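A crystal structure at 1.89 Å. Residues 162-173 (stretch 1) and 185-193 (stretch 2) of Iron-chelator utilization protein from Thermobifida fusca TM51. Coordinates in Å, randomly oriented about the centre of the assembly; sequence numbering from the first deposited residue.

Stretch 1 162-173: LPRDASVTAFFE
Stretch 2, residues 185-193: APEGAEITW

The two stretches form a parallel two-strand ladder, preceded by a proline packed against a turn and ending in a bridge whose side chains form an oblique aromatic pair, burying 666 Å² in total.

Strand 167-173 and strand 190-193 run at 8° to one another, their axes 4.8 Å apart at closest approach. The register pairs Thr-169 with Glu-190, Ala-170 with Ile-191, Phe-171 with Thr-192 and Phe-172 with Trp-193, CA atoms 4.7-4.9 Å apart; phi/psi values near -120/120 keep both backbones extended. Four nearly linear hydrogen bonds (165-170°) fix this alignment: Glu-190 N to Val-168 O (2.9 Å), Ala-170 N to Glu-190 O (2.8 Å), Thr-192 N to Ala-170 O (2.8 Å) and Phe-172 N to Thr-192 O (2.9 Å). Thus Ala-170, Glu-190 and Thr-192 each use both N and O across the ladder.

Before the strands, Pro-163 to Ala-166 makes a type I turn and Pro-186 to Ala-189 a type II turn, closed by Ala-166 N to Pro-163 O (3.1 Å) and Ala-189 N to Pro-186 O (3.2 Å). Gly-188 (phi/psi 81/5) suits the latter because positive phi favours glycine. Pro-186, C-gamma exo, packs by van der Waals contact, CG 3.8 Å from Leu-162 CB and CD 4.1 Å from Val-168 CG2 (chi1 t). Water 1 links Val-168 N and Gly-188 O, its oxygen 3.2 Å from each.

Ala-170, Ile-191, Phe-172 and Trp-193 share one sheet face. Ile-191 (m, t) brings CG2 to 3.9 Å from Phe-172 CD2, an apolar contact. Phe-172 (chi1 m, chi2 -37°) and Trp-193 (chi1 m, chi2 92°) place the centroids of the Phe-172 ring and Trp-193 six-membered ring 5.2 Å apart, planes at 57°, neither stacked nor edge-to-face; Phe-172 CB lies 3.6 Å from Trp-193 CE3. On the other face, Phe-171 CD1 (chi1 m, chi2 -79°) meets Thr-192 CB (chi1 m) at 3.7 Å.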

# COMPACT_ATOMS: atom_id res chain seq x y z
N LEU A 162 1.05 15.80 1.58
CA LEU A 162 1.15 16.88 0.59
C LEU A 162 1.08 18.26 1.25
O LEU A 162 0.34 18.45 2.22
CB LEU A 162 0.04 16.75 -0.46
CG LEU A 162 0.19 15.61 -1.47
CD1 LEU A 162 -1.02 15.53 -2.37
CD2 LEU A 162 1.46 15.79 -2.30
N PRO A 163 1.84 19.22 0.71
CA PRO A 163 1.75 20.62 1.16
C PRO A 163 0.35 21.18 0.92
O PRO A 163 -0.33 20.71 0.01
CB PRO A 163 2.80 21.34 0.31
CG PRO A 163 2.98 20.47 -0.89
CD PRO A 163 2.80 19.07 -0.40
N ARG A 164 -0.06 22.16 1.71
CA ARG A 164 -1.41 22.71 1.60
C ARG A 164 -1.68 23.33 0.22
O ARG A 164 -2.83 23.43 -0.21
CB ARG A 164 -1.65 23.76 2.69
N ASP A 165 -0.62 23.72 -0.47
CA ASP A 165 -0.73 24.34 -1.79
C ASP A 165 -1.16 23.36 -2.88
O ASP A 165 -1.74 23.76 -3.89
CB ASP A 165 0.60 25.01 -2.18
CG ASP A 165 1.71 23.99 -2.51
OD1 ASP A 165 1.54 23.12 -3.40
OD2 ASP A 165 2.79 24.05 -1.88
N ALA A 166 -0.84 22.08 -2.68
CA ALA A 166 -1.01 21.06 -3.71
C ALA A 166 -2.45 20.88 -4.14
O ALA A 166 -3.37 21.02 -3.34
CB ALA A 166 -0.44 19.73 -3.23
N SER A 167 -2.64 20.58 -5.42
CA SER A 167 -3.93 20.15 -5.94
C SER A 167 -3.97 18.64 -6.00
O SER A 167 -2.98 17.99 -6.37
CB SER A 167 -4.20 20.74 -7.33
OG SER A 167 -4.32 22.14 -7.28
N VAL A 168 -5.13 18.08 -5.67
CA VAL A 168 -5.32 16.64 -5.67
C VAL A 168 -6.60 16.25 -6.37
O VAL A 168 -7.66 16.84 -6.12
CB VAL A 168 -5.37 16.06 -4.24
CG1 VAL A 168 -5.46 14.54 -4.29
CG2 VAL A 168 -4.18 16.50 -3.44
N THR A 169 -6.51 15.28 -7.26
CA THR A 169 -7.70 14.63 -7.79
C THR A 169 -7.55 13.14 -7.51
O THR A 169 -6.61 12.51 -8.00
CB THR A 169 -7.88 14.88 -9.30
OG1 THR A 169 -8.16 16.26 -9.53
CG2 THR A 169 -9.03 14.05 -9.85
N ALA A 170 -8.45 12.58 -6.72
CA ALA A 170 -8.32 11.18 -6.31
C ALA A 170 -9.59 10.39 -6.57
O ALA A 170 -10.70 10.88 -6.39
CB ALA A 170 -7.93 11.09 -4.83
N PHE A 171 -9.40 9.16 -7.03
CA PHE A 171 -10.48 8.21 -7.23
C PHE A 171 -10.15 6.93 -6.46
O PHE A 171 -9.19 6.24 -6.78
CB PHE A 171 -10.68 7.92 -8.71
CG PHE A 171 -11.11 9.13 -9.50
CD1 PHE A 171 -12.43 9.56 -9.47
CD2 PHE A 171 -10.19 9.84 -10.25
CE1 PHE A 171 -12.83 10.67 -10.20
CE2 PHE A 171 -10.59 10.96 -10.98
CZ PHE A 171 -11.91 11.38 -10.95
N PHE A 172 -10.92 6.64 -5.43
CA PHE A 172 -10.68 5.47 -4.59
C PHE A 172 -11.83 4.48 -4.74
O PHE A 172 -12.98 4.80 -4.41
CB PHE A 172 -10.52 5.90 -3.14
CG PHE A 172 -9.34 6.79 -2.89
CD1 PHE A 172 -8.15 6.59 -3.58
CD2 PHE A 172 -9.41 7.82 -1.97
CE1 PHE A 172 -7.04 7.41 -3.35
CE2 PHE A 172 -8.31 8.65 -1.73
CZ PHE A 172 -7.12 8.44 -2.42
N GLU A 173 -11.53 3.29 -5.25
CA GLU A 173 -12.52 2.23 -5.37
C GLU A 173 -12.59 1.44 -4.08
O GLU A 173 -11.58 0.90 -3.62
CB GLU A 173 -12.17 1.30 -6.53
CG GLU A 173 -13.08 0.09 -6.67
CD GLU A 173 -12.42 -0.99 -7.50
OE1 GLU A 173 -11.66 -0.62 -8.43
OE2 GLU A 173 -12.62 -2.19 -7.22
N ALA A 185 -6.60 16.13 3.80
CA ALA A 185 -6.14 16.49 2.48
C ALA A 185 -5.91 17.99 2.36
O ALA A 185 -6.48 18.76 3.14
CB ALA A 185 -7.14 16.02 1.44
N PRO A 186 -5.07 18.42 1.40
CA PRO A 186 -4.91 19.85 1.16
C PRO A 186 -6.24 20.51 0.83
O PRO A 186 -7.19 19.84 0.41
CB PRO A 186 -3.97 19.91 -0.04
CG PRO A 186 -3.20 18.62 0.01
CD PRO A 186 -4.19 17.61 0.53
N GLU A 187 -6.30 21.83 1.02
CA GLU A 187 -7.50 22.60 0.73
C GLU A 187 -7.90 22.42 -0.73
O GLU A 187 -7.06 22.49 -1.63
CB GLU A 187 -7.27 24.08 1.05
CG GLU A 187 -8.48 24.97 0.83
CD GLU A 187 -9.63 24.67 1.78
OE1 GLU A 187 -9.40 23.98 2.80
OE2 GLU A 187 -10.76 25.11 1.50
N GLY A 188 -9.18 22.17 -0.96
CA GLY A 188 -9.70 22.06 -2.31
C GLY A 188 -9.48 20.72 -2.98
O GLY A 188 -9.79 20.55 -4.16
N ALA A 189 -8.93 19.75 -2.24
CA ALA A 189 -8.72 18.42 -2.80
C ALA A 189 -10.04 17.84 -3.28
O ALA A 189 -11.08 18.03 -2.66
CB ALA A 189 -8.08 17.50 -1.78
N GLU A 190 -10.00 17.17 -4.42
CA GLU A 190 -11.18 16.52 -4.97
C GLU A 190 -11.04 15.01 -4.86
O GLU A 190 -10.28 14.38 -5.60
CB GLU A 190 -11.40 16.94 -6.42
CG GLU A 190 -11.69 18.42 -6.58
CD GLU A 190 -12.28 18.75 -7.93
OE1 GLU A 190 -12.34 17.84 -8.80
OE2 GLU A 190 -12.70 19.91 -8.13
N ILE A 191 -11.78 14.44 -3.91
CA ILE A 191 -11.67 13.02 -3.62
C ILE A 191 -13.00 12.32 -3.88
O ILE A 191 -14.01 12.65 -3.28
CB ILE A 191 -11.24 12.79 -2.17
CG1 ILE A 191 -9.88 13.44 -1.92
CG2 ILE A 191 -11.20 11.30 -1.87
CD1 ILE A 191 -9.52 13.52 -0.46
N THR A 192 -12.98 11.37 -4.80
CA THR A 192 -14.19 10.66 -5.17
C THR A 192 -14.09 9.21 -4.77
O THR A 192 -13.13 8.52 -5.11
CB THR A 192 -14.46 10.76 -6.68
OG1 THR A 192 -14.58 12.14 -7.03
CG2 THR A 192 -15.74 10.04 -7.05
N TRP A 193 -15.08 8.76 -4.02
CA TRP A 193 -15.13 7.37 -3.61
C TRP A 193 -16.03 6.63 -4.59
O TRP A 193 -17.20 6.98 -4.78
CB TRP A 193 -15.64 7.25 -2.17
CG TRP A 193 -14.75 7.94 -1.18
CD1 TRP A 193 -14.85 9.24 -0.74
CD2 TRP A 193 -13.60 7.38 -0.51
NE1 TRP A 193 -13.84 9.52 0.15
CE2 TRP A 193 -13.06 8.40 0.31
CE3 TRP A 193 -12.99 6.13 -0.53
CZ2 TRP A 193 -11.94 8.19 1.11
CZ3 TRP A 193 -11.88 5.92 0.26
CH2 TRP A 193 -11.36 6.95 1.07
O HOH W 1 -7.53 19.99 -6.40
O HOH W 2 -12.22 13.14 -7.66